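PDB 3HDX: SusD superfamily protein from Bacteroides thetaiotaomicron VPI-5482, which probably binds carbohydrate at the cell outer membrane, as expected of a SusD-family polysaccharide-binding protein. Local coordinates for residues 39-44 / 52-57; 44-49 / 291-296; 280-285 / 332-337; 362-367 / 421-426. All coordinates share one frame; numbering follows the deposited sequence. Where two conformers were deposited one is given.

In the fold
Contact 4 lies deepest, its centre about 10 Å from the centre of the chain, and is built on buried charge: a salt-bridge network at helix ends. Contacts 1, 2 and 3 lie farther out, at about 17, 20 and 22 Å, yet 1 and 3 are buried. Contact 1 is mainly apolar packing of a helix end and the turn after it on a second helix; contact 2, partly buried, is a short antiparallel strand pair; contact 3 combines apolar packing with water bridges. Contacts 1 and 2 share Gly44, and Leu54 packs on Ile293. Pro291 touches Thr280, joining contacts 2 and 3. Lys337 of contact 3 reaches 421-426 of contact 4, and Asp45 of contact 2 salt-bridges Arg421.

Contact 1: 39-44 / 52-57; sequences GDLRKG and SDLQAV. With EDO (1,2-ethanediol), chain H.
A helix-loop-strand-helix connection near the N-terminal end of this SusD homologue folds back here, so that the C-terminal end of helix 34-41 meets helix 52-58. Leu41 carries the packing, crossing Val57 at about a right angle. Its CG stands anti to the backbone N (chi1 -175°), which sends CD2 between two residues one helical turn apart: CD2 lies 3.9 Å from Leu54 CD2 and 3.8 Å from Val57 CB. The same Leu41 CD2 also rests 3.6 Å from Leu54 O, a methyl against a helix carbonyl. At Arg42 the chain leaves helical geometry, and Arg42 CA points its hydrogen at Val57 O over 3.5 Å, with 159° at the hydrogen. The turn closes with Gly44 N bonded to Leu41 O at 3.1 Å; a CB on Gly44 would collide with Asp40 O. Gly44 O accepts from O1 of a 1,2-ethanediol, probably from the crystallisation liquor. Between 39-44 and 52-57 themselves the chemistry is thus apolar packing plus one CA-H...O contact, which implies that directed bonding of this turn comes just beyond, from the backbone bond between Lys43 and Ser58 and from the extended Arg42, whose NH2 bonds Asn60.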
loop_
_atom_site.group_PDB
_atom_site.type_symbol
_atom_site.label_atom_id
_atom_site.label_comp_id
_atom_site.label_asym_id
_atom_site.label_seq_id
_atom_site.Cartn_x
_atom_site.Cartn_y
_atom_site.Cartn_z
ATOM N N GLY A 39 6.931 5.358 -0.311
ATOM C CA GLY A 39 6.109 5.310 0.888
ATOM C C GLY A 39 6.786 5.357 2.237
ATOM O O GLY A 39 6.208 5.848 3.180
ATOM N N ASP A 40 7.979 4.778 2.339
ATOM C CA ASP A 40 8.735 4.712 3.585
ATOM C C ASP A 40 9.953 5.625 3.621
ATOM O O ASP A 40 10.239 6.249 4.639
ATOM C CB ASP A 40 9.229 3.286 3.877
ATOM C CG ASP A 40 8.155 2.396 4.401
ATOM O OD1 ASP A 40 7.663 2.627 5.512
ATOM O OD2 ASP A 40 7.795 1.449 3.716
ATOM N N LEU A 41 10.680 5.699 2.505
ATOM C CA LEU A 41 11.980 6.397 2.514
ATOM C C LEU A 41 11.868 7.911 2.504
ATOM O O LEU A 41 12.632 8.606 3.201
ATOM C CB LEU A 41 12.859 5.872 1.371
ATOM C CG LEU A 41 14.310 6.398 1.271
ATOM C CD1 LEU A 41 15.105 6.045 2.534
ATOM C CD2 LEU A 41 14.942 5.769 0.016
ATOM N N ARG A 42 10.946 8.423 1.698
ATOM C CA ARG A 42 10.721 9.863 1.487
ATOM C C ARG A 42 10.296 10.552 2.785
ATOM O O ARG A 42 9.217 10.302 3.314
ATOM C CB ARG A 42 9.695 10.057 0.386
ATOM C CG ARG A 42 9.581 11.445 -0.117
ATOM C CD ARG A 42 8.575 11.523 -1.207
ATOM N NE ARG A 42 8.525 12.854 -1.795
ATOM C CZ ARG A 42 7.553 13.268 -2.604
ATOM N NH1 ARG A 42 6.571 12.428 -2.984
ATOM N NH2 ARG A 42 7.571 14.522 -3.044
ATOM N N LYS A 43 11.170 11.423 3.290
ATOM C CA LYS A 43 11.008 12.090 4.586
ATOM C C LYS A 43 10.657 11.100 5.718
ATOM O O LYS A 43 9.994 11.445 6.702
ATOM C CB LYS A 43 10.003 13.241 4.499
ATOM C CG LYS A 43 10.374 14.348 3.517
ATOM C CD LYS A 43 11.711 15.025 3.835
ATOM C CE LYS A 43 11.734 15.687 5.199
ATOM N NZ LYS A 43 13.071 16.272 5.551
ATOM N N GLY A 44 11.217 9.888 5.601
ATOM C CA GLY A 44 10.906 8.822 6.506
ATOM C C GLY A 44 11.826 8.726 7.687
ATOM O O GLY A 44 12.599 9.646 7.981
ATOM N N SER A 52 23.862 7.919 -2.172
ATOM C CA SER A 52 23.398 9.296 -2.358
ATOM C C SER A 52 22.027 9.336 -3.058
ATOM O O SER A 52 21.249 10.250 -2.814
ATOM C CB SER A 52 24.427 10.167 -3.113
ATOM O OG SER A 52 25.661 10.244 -2.403
ATOM N N ASP A 53 21.736 8.346 -3.909
ATOM C CA ASP A 53 20.430 8.295 -4.615
ATOM C C ASP A 53 19.277 8.068 -3.629
ATOM O O ASP A 53 18.306 8.808 -3.609
ATOM C CB ASP A 53 20.416 7.348 -5.843
ATOM C CG ASP A 53 20.731 5.911 -5.535
ATOM O OD1 ASP A 53 21.042 5.537 -4.383
ATOM O OD2 ASP A 53 20.617 5.063 -6.449
ATOM N N LEU A 54 19.459 7.102 -2.742
ATOM C CA LEU A 54 18.465 6.851 -1.655
ATOM C C LEU A 54 18.387 8.063 -0.733
ATOM O O LEU A 54 17.309 8.459 -0.324
ATOM C CB LEU A 54 18.845 5.591 -0.887
ATOM C CG LEU A 54 18.867 4.251 -1.626
ATOM C CD1 LEU A 54 19.256 3.103 -0.693
ATOM C CD2 LEU A 54 17.512 3.936 -2.286
ATOM N N GLN A 55 19.530 8.712 -0.460
ATOM C CA GLN A 55 19.520 9.879 0.405
ATOM C C GLN A 55 18.695 11.016 -0.247
ATOM O O GLN A 55 18.010 11.793 0.469
ATOM C CB GLN A 55 20.961 10.347 0.743
ATOM C CG GLN A 55 20.978 11.455 1.779
ATOM C CD GLN A 55 20.416 10.978 3.096
ATOM O OE1 GLN A 55 21.054 10.203 3.813
ATOM N NE2 GLN A 55 19.168 11.393 3.395
ATOM N N ALA A 56 18.793 11.147 -1.591
ATOM C CA ALA A 56 18.011 12.174 -2.304
ATOM C C ALA A 56 16.498 11.938 -2.141
ATOM O O ALA A 56 15.745 12.874 -1.903
ATOM C CB ALA A 56 18.402 12.277 -3.765
ATOM N N VAL A 57 16.077 10.672 -2.219
ATOM C CA VAL A 57 14.661 10.356 -1.966
ATOM C C VAL A 57 14.280 10.785 -0.537
ATOM O O VAL A 57 13.273 11.473 -0.307
ATOM C CB VAL A 57 14.362 8.870 -2.152
ATOM C CG1 VAL A 57 12.896 8.557 -1.789
ATOM C CG2 VAL A 57 14.730 8.405 -3.597
HETATM C C1 EDO H . 16.140 9.615 9.783
HETATM O O1 EDO H . 14.850 10.224 9.764
HETATM C C2 EDO H . 17.160 10.677 9.419
HETATM O O2 EDO H . 16.889 11.094 8.071
#

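Contact 2: 44-49 / 291-296; sequences GDFTVY and PEIYIS. With EDO (1,2-ethanediol), chain H.
Three backbone hydrogen bonds tie the segments 44-49 and 291-296. Thr47 and Tyr294 form a reciprocal pair, with Thr47 N to Tyr294 O at 2.7 Å nearly along the C=O axis, and Tyr294 N to Thr47 O at 2.9 Å in the carbonyl plane. Tyr49 N reaches Glu292 O in an almost straight bond (172° at the hydrogen), although the donor sits above the carbonyl plane. Water 1 adds a polar bridge by donating to Asp45 O, accepting from Ser296 N and bonding Thr47 OG1. This bonding defines a two-stranded antiparallel sheet, strands 47-48 and 293-294, which joins parts of the chain more than 240 residues apart; Val48 and Ile293 are its non-hydrogen-bonded pair. CH-pi contacts fill both faces of the Phe46 ring. Ile295 CD1 sits 3.4 Å from the Phe46 ring centroid, only 8° off the normal, while on the opposite face Ile293 CD1 is offset toward the rim at 4.1 Å from that centroid. An alanine here would remove the ring held between these methyls and its edge-to-face contact with Phe335, and would probably leave Ile293 and Ile295 less firmly packed. On the sheet face opposite to that of Val48 and Ile293, Thr47 CB lies over one face of the Tyr294 ring, and the Thr47 CG2 methyl approaches Tyr294 OH to 3.5 Å. Tyr294 CE1 meets the edge of the Tyr49 ring, on which Tyr290 also stacks.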
loop_
_atom_site.group_PDB
_atom_site.type_symbol
_atom_site.label_atom_id
_atom_site.label_comp_id
_atom_site.label_asym_id
_atom_site.label_seq_id
_atom_site.Cartn_x
_atom_site.Cartn_y
_atom_site.Cartn_z
ATOM N N GLY A 44 11.217 9.888 5.601
ATOM C CA GLY A 44 10.906 8.822 6.506
ATOM C C GLY A 44 11.826 8.726 7.687
ATOM O O GLY A 44 12.599 9.646 7.981
ATOM N N ASP A 45 11.734 7.568 8.347
ATOM C CA ASP A 45 12.504 7.280 9.573
ATOM C C ASP A 45 13.734 6.479 9.330
ATOM O O ASP A 45 14.430 6.159 10.297
ATOM C CB ASP A 45 11.599 6.573 10.573
ATOM C CG ASP A 45 10.445 7.480 11.019
ATOM O OD1 ASP A 45 10.727 8.669 11.251
ATOM O OD2 ASP A 45 9.302 6.997 11.138
ATOM N N PHE A 46 14.017 6.176 8.052
ATOM C CA PHE A 46 15.205 5.405 7.673
ATOM C C PHE A 46 16.405 6.306 7.401
ATOM O O PHE A 46 16.361 7.241 6.604
ATOM C CB PHE A 46 14.930 4.499 6.481
ATOM C CG PHE A 46 14.048 3.344 6.779
ATOM C CD1 PHE A 46 12.681 3.449 6.661
ATOM C CD2 PHE A 46 14.585 2.119 7.178
ATOM C CE1 PHE A 46 11.847 2.386 6.943
ATOM C CE2 PHE A 46 13.756 1.056 7.454
ATOM C CZ PHE A 46 12.366 1.189 7.326
ATOM N N THR A 47 17.486 5.960 8.073
ATOM C CA THR A 47 18.796 6.531 7.830
ATOM C C THR A 47 19.378 5.750 6.645
ATOM O O THR A 47 19.176 4.531 6.525
ATOM C CB THR A 47 19.698 6.379 9.074
ATOM O OG1 THR A 47 19.165 7.190 10.110
ATOM C CG2 THR A 47 21.136 6.825 8.791
ATOM N N VAL A 48 20.083 6.452 5.758
ATOM C CA VAL A 48 20.723 5.840 4.596
ATOM C C VAL A 48 22.192 5.603 4.938
ATOM O O VAL A 48 22.887 6.533 5.338
ATOM C CB VAL A 48 20.595 6.719 3.317
ATOM C CG1 VAL A 48 21.346 6.062 2.104
ATOM C CG2 VAL A 48 19.122 6.971 2.990
ATOM N N TYR A 49 22.666 4.357 4.732
ATOM C CA TYR A 49 24.037 3.994 5.073
ATOM C C TYR A 49 25.071 4.711 4.216
ATOM O O TYR A 49 26.002 5.339 4.754
ATOM C CB TYR A 49 24.219 2.490 4.948
ATOM C CG TYR A 49 25.507 1.980 5.553
ATOM C CD1 TYR A 49 25.591 1.740 6.911
ATOM C CD2 TYR A 49 26.605 1.729 4.763
ATOM C CE1 TYR A 49 26.785 1.262 7.498
ATOM C CE2 TYR A 49 27.824 1.246 5.330
ATOM C CZ TYR A 49 27.896 1.039 6.690
ATOM O OH TYR A 49 29.069 0.551 7.260
ATOM N N PRO A 291 23.315 -2.830 5.963
ATOM C CA PRO A 291 22.017 -2.566 5.329
ATOM C C PRO A 291 22.095 -1.282 4.490
ATOM O O PRO A 291 22.883 -0.392 4.856
ATOM C CB PRO A 291 21.100 -2.365 6.539
ATOM C CG PRO A 291 21.944 -1.764 7.581
ATOM C CD PRO A 291 23.311 -2.446 7.391
ATOM N N GLU A 292 21.334 -1.166 3.390
ATOM C CA GLU A 292 21.324 0.085 2.601
ATOM C C GLU A 292 20.626 1.189 3.389
ATOM O O GLU A 292 21.040 2.354 3.337
ATOM C CB GLU A 292 20.640 -0.030 1.222
ATOM C CG GLU A 292 21.361 -0.903 0.198
ATOM C CD GLU A 292 22.857 -0.575 -0.012
ATOM O OE1 GLU A 292 23.342 0.587 0.101
ATOM O OE2 GLU A 292 23.565 -1.561 -0.270
ATOM N N ILE A 293 19.580 0.819 4.128
ATOM C CA ILE A 293 18.813 1.763 4.966
ATOM C C ILE A 293 18.491 1.072 6.290
ATOM O O ILE A 293 18.390 -0.139 6.347
ATOM C CB ILE A 293 17.521 2.291 4.265
ATOM C CG1 ILE A 293 16.419 1.209 4.202
ATOM C CG2 ILE A 293 17.840 2.876 2.868
ATOM C CD1 ILE A 293 15.111 1.670 3.486
ATOM N N TYR A 294 18.336 1.853 7.342
ATOM C CA TYR A 294 18.063 1.289 8.671
ATOM C C TYR A 294 17.446 2.348 9.567
ATOM O O TYR A 294 17.533 3.549 9.272
ATOM C CB TYR A 294 19.366 0.717 9.311
ATOM C CG TYR A 294 20.419 1.769 9.585
ATOM C CD1 TYR A 294 21.271 2.226 8.581
ATOM C CD2 TYR A 294 20.594 2.281 10.878
ATOM C CE1 TYR A 294 22.234 3.211 8.832
ATOM C CE2 TYR A 294 21.550 3.249 11.144
ATOM C CZ TYR A 294 22.376 3.717 10.133
ATOM O OH TYR A 294 23.323 4.692 10.433
ATOM N N ILE A 295 16.817 1.896 10.639
ATOM C CA ILE A 295 16.299 2.798 11.667
ATOM C C ILE A 295 17.423 2.920 12.703
ATOM O O ILE A 295 17.830 1.917 13.313
ATOM C CB ILE A 295 15.003 2.307 12.357
ATOM C CG1 ILE A 295 13.929 1.825 11.353
ATOM C CG2 ILE A 295 14.444 3.478 13.259
ATOM C CD1 ILE A 295 13.342 2.892 10.345
ATOM N N SER A 296 17.964 4.130 12.842
ATOM C CA SER A 296 19.066 4.336 13.791
ATOM C C SER A 296 18.583 4.192 15.245
ATOM O O SER A 296 17.382 4.261 15.538
ATOM C CB SER A 296 19.645 5.728 13.627
ATOM O OG SER A 296 18.727 6.700 14.081
HETATM C C1 EDO H . 16.140 9.615 9.783
HETATM O O1 EDO H . 14.850 10.224 9.764
HETATM C C2 EDO H . 17.160 10.677 9.419
HETATM O O2 EDO H . 16.889 11.094 8.071
HETATM O O HOH W 1 16.931 6.461 11.407
#

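Contact 3: 280-285 / 332-337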
loop_
_atom_site.group_PDB
_atom_site.type_symbol
_atom_site.label_atom_id
_atom_site.label_comp_id
_atom_site.label_asym_id
_atom_site.label_seq_id
_atom_site.Cartn_x
_atom_site.Cartn_y
_atom_site.Cartn_z
ATOM N N THR A 280 16.857 -3.333 3.469
ATOM C CA THR A 280 17.011 -3.390 4.925
ATOM C C THR A 280 17.870 -4.493 5.488
ATOM O O THR A 280 18.473 -4.281 6.535
ATOM C CB THR A 280 15.612 -3.492 5.586
ATOM O OG1 THR A 280 14.927 -4.643 5.085
ATOM C CG2 THR A 280 14.804 -2.170 5.372
ATOM N N LEU A 281 17.925 -5.660 4.856
ATOM C CA LEU A 281 18.647 -6.764 5.475
ATOM C C LEU A 281 20.152 -6.740 5.263
ATOM O O LEU A 281 20.665 -6.272 4.257
ATOM C CB LEU A 281 18.041 -8.111 5.086
ATOM C CG LEU A 281 16.559 -8.369 5.439
ATOM C CD1 LEU A 281 16.201 -9.892 5.346
ATOM C CD2 LEU A 281 16.135 -7.795 6.862
ATOM N N ALA A 282 20.837 -7.275 6.261
ATOM C CA ALA A 282 22.298 -7.438 6.246
ATOM C C ALA A 282 22.629 -8.601 7.191
ATOM O O ALA A 282 21.741 -9.237 7.760
ATOM C CB ALA A 282 22.999 -6.165 6.681
ATOM N N TYR A 283 23.926 -8.897 7.312
ATOM C CA TYR A 283 24.423 -9.979 8.154
ATOM C C TYR A 283 23.891 -9.840 9.589
ATOM O O TYR A 283 23.908 -8.734 10.117
ATOM C CB TYR A 283 25.964 -9.960 8.120
ATOM C CG TYR A 283 26.535 -11.140 8.831
ATOM C CD1 TYR A 283 26.645 -12.355 8.175
ATOM C CD2 TYR A 283 26.865 -11.076 10.196
ATOM C CE1 TYR A 283 27.099 -13.495 8.852
ATOM C CE2 TYR A 283 27.326 -12.222 10.889
ATOM C CZ TYR A 283 27.449 -13.417 10.199
ATOM O OH TYR A 283 27.885 -14.554 10.871
ATOM N N PRO A 284 23.472 -10.944 10.241
ATOM C CA PRO A 284 23.519 -12.343 9.824
ATOM C C PRO A 284 22.350 -12.886 9.023
ATOM O O PRO A 284 22.389 -14.068 8.658
ATOM C CB PRO A 284 23.597 -13.058 11.181
ATOM C CG PRO A 284 22.751 -12.287 12.014
ATOM C CD PRO A 284 23.041 -10.861 11.651
ATOM N N LEU A 285 21.348 -12.051 8.694
ATOM C CA LEU A 285 20.167 -12.533 7.996
ATOM C C LEU A 285 20.467 -12.907 6.544
ATOM O O LEU A 285 19.872 -13.836 6.020
ATOM C CB LEU A 285 18.996 -11.525 8.080
ATOM C CG LEU A 285 18.434 -11.266 9.482
ATOM C CD1 LEU A 285 19.145 -10.086 10.202
ATOM C CD2 LEU A 285 16.974 -10.950 9.462
ATOM N N THR A 332 24.871 0.170 13.326
ATOM C CA THR A 332 23.786 0.203 12.333
ATOM C C THR A 332 22.919 -1.058 12.500
ATOM O O THR A 332 23.072 -2.050 11.753
ATOM C CB THR A 332 24.280 0.382 10.894
ATOM O OG1 THR A 332 24.866 -0.817 10.411
ATOM C CG2 THR A 332 25.320 1.530 10.855
ATOM N N PRO A 333 21.991 -1.021 13.475
ATOM C CA PRO A 333 21.095 -2.155 13.656
ATOM C C PRO A 333 20.246 -2.394 12.402
ATOM O O PRO A 333 19.915 -1.459 11.689
ATOM C CB PRO A 333 20.206 -1.749 14.839
ATOM C CG PRO A 333 20.554 -0.395 15.195
ATOM C CD PRO A 333 21.609 0.124 14.327
ATOM N N VAL A 334 19.873 -3.646 12.199
ATOM C CA VAL A 334 19.151 -4.090 11.017
ATOM C C VAL A 334 17.650 -4.093 11.292
ATOM O O VAL A 334 17.188 -4.771 12.220
ATOM C CB VAL A 334 19.592 -5.494 10.602
ATOM C CG1 VAL A 334 18.722 -6.053 9.468
ATOM C CG2 VAL A 334 21.097 -5.483 10.167
ATOM N N PHE A 335 16.891 -3.383 10.450
ATOM C CA PHE A 335 15.434 -3.418 10.513
ATOM C C PHE A 335 15.020 -4.769 9.892
ATOM O O PHE A 335 15.005 -4.962 8.657
ATOM C CB PHE A 335 14.852 -2.227 9.772
ATOM C CG PHE A 335 13.368 -2.170 9.800
ATOM C CD1 PHE A 335 12.743 -1.719 10.945
ATOM C CD2 PHE A 335 12.588 -2.575 8.714
ATOM C CE1 PHE A 335 11.379 -1.641 11.047
ATOM C CE2 PHE A 335 11.176 -2.497 8.799
ATOM C CZ PHE A 335 10.594 -2.004 9.958
ATOM N N SER A 336 14.698 -5.694 10.788
ATOM C CA SER A 336 14.444 -7.080 10.453
ATOM C C SER A 336 12.974 -7.483 10.511
ATOM O O SER A 336 12.654 -8.663 10.381
ATOM C CB SER A 336 15.280 -7.948 11.414
ATOM O OG SER A 336 14.926 -7.679 12.757
ATOM N N LYS A 337 12.067 -6.508 10.666
ATOM C CA LYS A 337 10.631 -6.787 10.742
ATOM C C LYS A 337 10.161 -7.733 9.629
ATOM O O LYS A 337 9.418 -8.670 9.878
ATOM C CB LYS A 337 9.853 -5.477 10.662
ATOM C CG LYS A 337 8.362 -5.607 10.673
ATOM C CD LYS A 337 7.703 -4.285 10.397
ATOM C CE LYS A 337 6.181 -4.419 10.329
ATOM N NZ LYS A 337 5.450 -3.085 10.275
HETATM O O HOH W 2 18.037 -2.167 8.184
HETATM O O HOH W 3 13.065 -5.672 6.905
#
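Thr280, the last residue of helix 276-280, can be followed atom by atom against the segment 332-337. Its CB lies 3.5 Å from Phe335 O. From CB, the OG1 branch occupies the crowded position between backbone N and carbonyl carbon (chi1 57°), where it donates to water 3 at 2.8 Å; that water donates to Phe335 O. Leu276 O, a turn back along the helix, is a second partner of Thr280 OG1. The other branch, CG2, ends 4.0 Å from Phe335 CD2, the two side chains lying side by side and pointing the same way. Water 2 links the backbones, donating to Thr280 O at 2.7 Å and accepting from Phe335 N at 2.8 Å. One water thus bridges backbone to backbone and the other side chain to backbone. Val334 is the centre of the apolar part: its CG1 packs 3.4 Å from Thr280 O and meets Leu285 CD1 tip to tip, while CG2 touches Ala282 CB at 4.0 Å. Leu281 CD2 comes against Val334 CG1 and Phe335 O. Ala282 N, buried here, has no polar partner in the model. The loop after helix 276-280 therefore lies against strand 334-335, which pairs with strand 325-326, while Thr280 also touches Ile293 of strand 293-294.

Contact 4: 362-367 / 421-426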
loop_
_atom_site.group_PDB
_atom_site.type_symbol
_atom_site.label_atom_id
_atom_site.label_comp_id
_atom_site.label_asym_id
_atom_site.label_seq_id
_atom_site.Cartn_x
_atom_site.Cartn_y
_atom_site.Cartn_z
ATOM N N ARG A 362 -4.240 -3.987 5.955
ATOM C CA ARG A 362 -4.583 -5.001 6.918
ATOM C C ARG A 362 -5.440 -4.333 7.994
ATOM O O ARG A 362 -5.545 -3.097 8.047
ATOM C CB ARG A 362 -3.329 -5.664 7.510
ATOM C CG ARG A 362 -2.317 -4.695 8.137
ATOM C CD ARG A 362 -1.007 -5.461 8.395
ATOM N NE ARG A 362 0.073 -4.634 8.953
ATOM C CZ ARG A 362 0.289 -4.439 10.252
ATOM N NH1 ARG A 362 -0.537 -4.904 11.172
ATOM N NH2 ARG A 362 1.330 -3.726 10.635
ATOM N N LEU A 363 -6.018 -5.142 8.885
ATOM C CA LEU A 363 -6.968 -4.597 9.868
ATOM C C LEU A 363 -6.430 -3.471 10.731
ATOM O O LEU A 363 -7.149 -2.516 11.038
ATOM C CB LEU A 363 -7.631 -5.675 10.751
ATOM C CG LEU A 363 -8.860 -6.327 10.107
ATOM C CD1 LEU A 363 -9.334 -7.523 10.929
ATOM C CD2 LEU A 363 -9.993 -5.351 9.879
ATOM N N GLU A 364 -5.154 -3.538 11.085
ATOM C CA GLU A 364 -4.584 -2.492 11.956
ATOM C C GLU A 364 -4.572 -1.126 11.242
ATOM O O GLU A 364 -4.810 -0.077 11.861
ATOM C CB GLU A 364 -3.171 -2.852 12.451
ATOM C CG GLU A 364 -3.097 -4.051 13.423
ATOM C CD GLU A 364 -3.194 -5.422 12.793
ATOM O OE1 GLU A 364 -3.330 -5.531 11.539
ATOM O OE2 GLU A 364 -3.094 -6.394 13.563
ATOM N N ASP A 365 -4.237 -1.146 9.956
ATOM C CA ASP A 365 -4.264 0.073 9.124
ATOM C C ASP A 365 -5.675 0.681 9.114
ATOM O O ASP A 365 -5.857 1.855 9.429
ATOM C CB ASP A 365 -3.782 -0.196 7.709
ATOM C CG ASP A 365 -4.064 0.968 6.762
ATOM O OD1 ASP A 365 -3.799 2.133 7.149
ATOM O OD2 ASP A 365 -4.578 0.712 5.638
ATOM N N ILE A 366 -6.653 -0.154 8.758
ATOM C CA ILE A 366 -8.029 0.301 8.631
ATOM C C ILE A 366 -8.609 0.781 9.978
ATOM O O ILE A 366 -9.350 1.755 10.024
ATOM C CB ILE A 366 -8.919 -0.780 7.979
ATOM C CG1 ILE A 366 -8.418 -1.113 6.547
ATOM C CG2 ILE A 366 -10.388 -0.353 7.937
ATOM C CD1 ILE A 366 -8.350 0.020 5.560
ATOM N N THR A 367 -8.213 0.121 11.070
ATOM C CA THR A 367 -8.633 0.501 12.412
ATOM C C THR A 367 -8.064 1.843 12.809
ATOM O O THR A 367 -8.805 2.704 13.313
ATOM C CB THR A 367 -8.294 -0.612 13.409
ATOM O OG1 THR A 367 -8.966 -1.808 12.976
ATOM C CG2 THR A 367 -8.668 -0.240 14.869
ATOM N N ARG A 421 2.914 5.200 12.633
ATOM C CA ARG A 421 4.362 5.271 12.395
ATOM C C ARG A 421 5.022 3.999 12.924
ATOM O O ARG A 421 5.870 3.439 12.265
ATOM C CB ARG A 421 4.934 6.487 13.076
ATOM C CG ARG A 421 6.403 6.812 12.824
ATOM C CD ARG A 421 6.746 8.048 13.621
ATOM N NE ARG A 421 8.053 8.632 13.265
ATOM C CZ ARG A 421 8.569 9.694 13.862
ATOM N NH1 ARG A 421 7.928 10.317 14.844
ATOM N NH2 ARG A 421 9.734 10.190 13.427
ATOM N N ARG A 422 4.631 3.599 14.129
ATOM C CA ARG A 422 5.121 2.376 14.723
ATOM C C ARG A 422 4.594 1.094 14.061
ATOM O O ARG A 422 5.359 0.203 13.693
ATOM C CB ARG A 422 4.822 2.363 16.232
ATOM C CG ARG A 422 5.591 3.394 17.003
ATOM C CD ARG A 422 5.390 3.271 18.478
ATOM N NE ARG A 422 4.087 3.767 18.884
ATOM C CZ ARG A 422 3.808 4.997 19.326
ATOM N NH1 ARG A 422 4.741 5.926 19.447
ATOM N NH2 ARG A 422 2.563 5.285 19.667
ATOM N N GLU A 423 3.283 1.012 13.928
ATOM C CA GLU A 423 2.654 -0.209 13.461
ATOM C C GLU A 423 2.914 -0.550 12.032
ATOM O O GLU A 423 3.174 -1.708 11.728
ATOM C CB GLU A 423 1.129 -0.122 13.713
ATOM C CG GLU A 423 0.358 -1.366 13.354
ATOM C CD GLU A 423 0.804 -2.624 14.127
ATOM O OE1 GLU A 423 1.315 -2.471 15.254
ATOM O OE2 GLU A 423 0.560 -3.755 13.602
ATOM N N LEU A 424 2.909 0.460 11.176
ATOM C CA LEU A 424 3.010 0.254 9.743
ATOM C C LEU A 424 4.410 0.526 9.191
ATOM O O LEU A 424 4.610 0.606 7.957
ATOM C CB LEU A 424 1.941 1.103 9.021
ATOM C CG LEU A 424 0.487 0.919 9.504
ATOM C CD1 LEU A 424 -0.468 1.971 8.901
ATOM C CD2 LEU A 424 -0.002 -0.494 9.166
HETATM N N MSE A 425 5.399 0.616 10.070
HETATM C CA MSE A 425 6.788 0.883 9.665
HETATM C C MSE A 425 7.244 -0.171 8.636
HETATM O O MSE A 425 7.095 -1.371 8.861
HETATM C CB MSE A 425 7.677 0.876 10.914
HETATM C CG MSE A 425 9.127 1.306 10.659
HETATM SE SE MSE A 425 10.106 1.521 12.306
HETATM C CE MSE A 425 9.400 3.164 12.987
ATOM N N GLY A 426 7.767 0.302 7.512
ATOM C CA GLY A 426 8.194 -0.577 6.459
ATOM C C GLY A 426 7.118 -1.135 5.525
ATOM O O GLY A 426 7.421 -1.987 4.653
#
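The guanidinium of Arg362 has Leu424 CD2 over one face, 3.8 Å from Arg362 NH2, with Glu423 OE2 and Glu364 OE2 at its edge. Both terminal nitrogens close end-on upon Glu423 OE2, Arg362 NH1 at 2.9 Å and Arg362 NH2 at 3.1 Å. Glu423 OE2 lies in the guanidinium plane, yet the two planar groups are turned 64° apart. Accordingly NH1 uses the anti lone pair of Glu423 OE2, whereas NH2 comes from above the carboxylate plane. Arg362 NH1 also forms a salt bridge with Glu364 OE1 at 2.9 Å, its hydrogen bond weak by angle. The carboxylate planes of Glu364 and Glu423 are nearly parallel, 19° apart, with Glu364 OE2 and Glu423 OE2 separated by 4.5 Å; Thr235 is a further polar partner of Glu364. This salt-bridge network joins two helix ends of the SusD-family region: Arg362 is the N-cap residue of helix 363-376, and helix 409-423 ends at Glu423. A leucine at Arg362 would remove the positive group shared by Glu364 and Glu423 and would probably increase the repulsion between these buried acids. Arg394 at Glu423 OE2 and Arg311 at Glu423 OE1 probably help to balance the acids, while Arg362 NH2 has a further acidic partner in Glu427. The Arg362 side chain leaves CA in the crowded position (chi1 55°) and then runs extended from CG to NE, sliding past Leu424 in the opposite direction. Leu424 CD1 packs 3.8 Å from Asp365 OD1, the oxygen that Arg420 holds by a salt bridge, while Asp365 OD2 bonds Thr361 and His205.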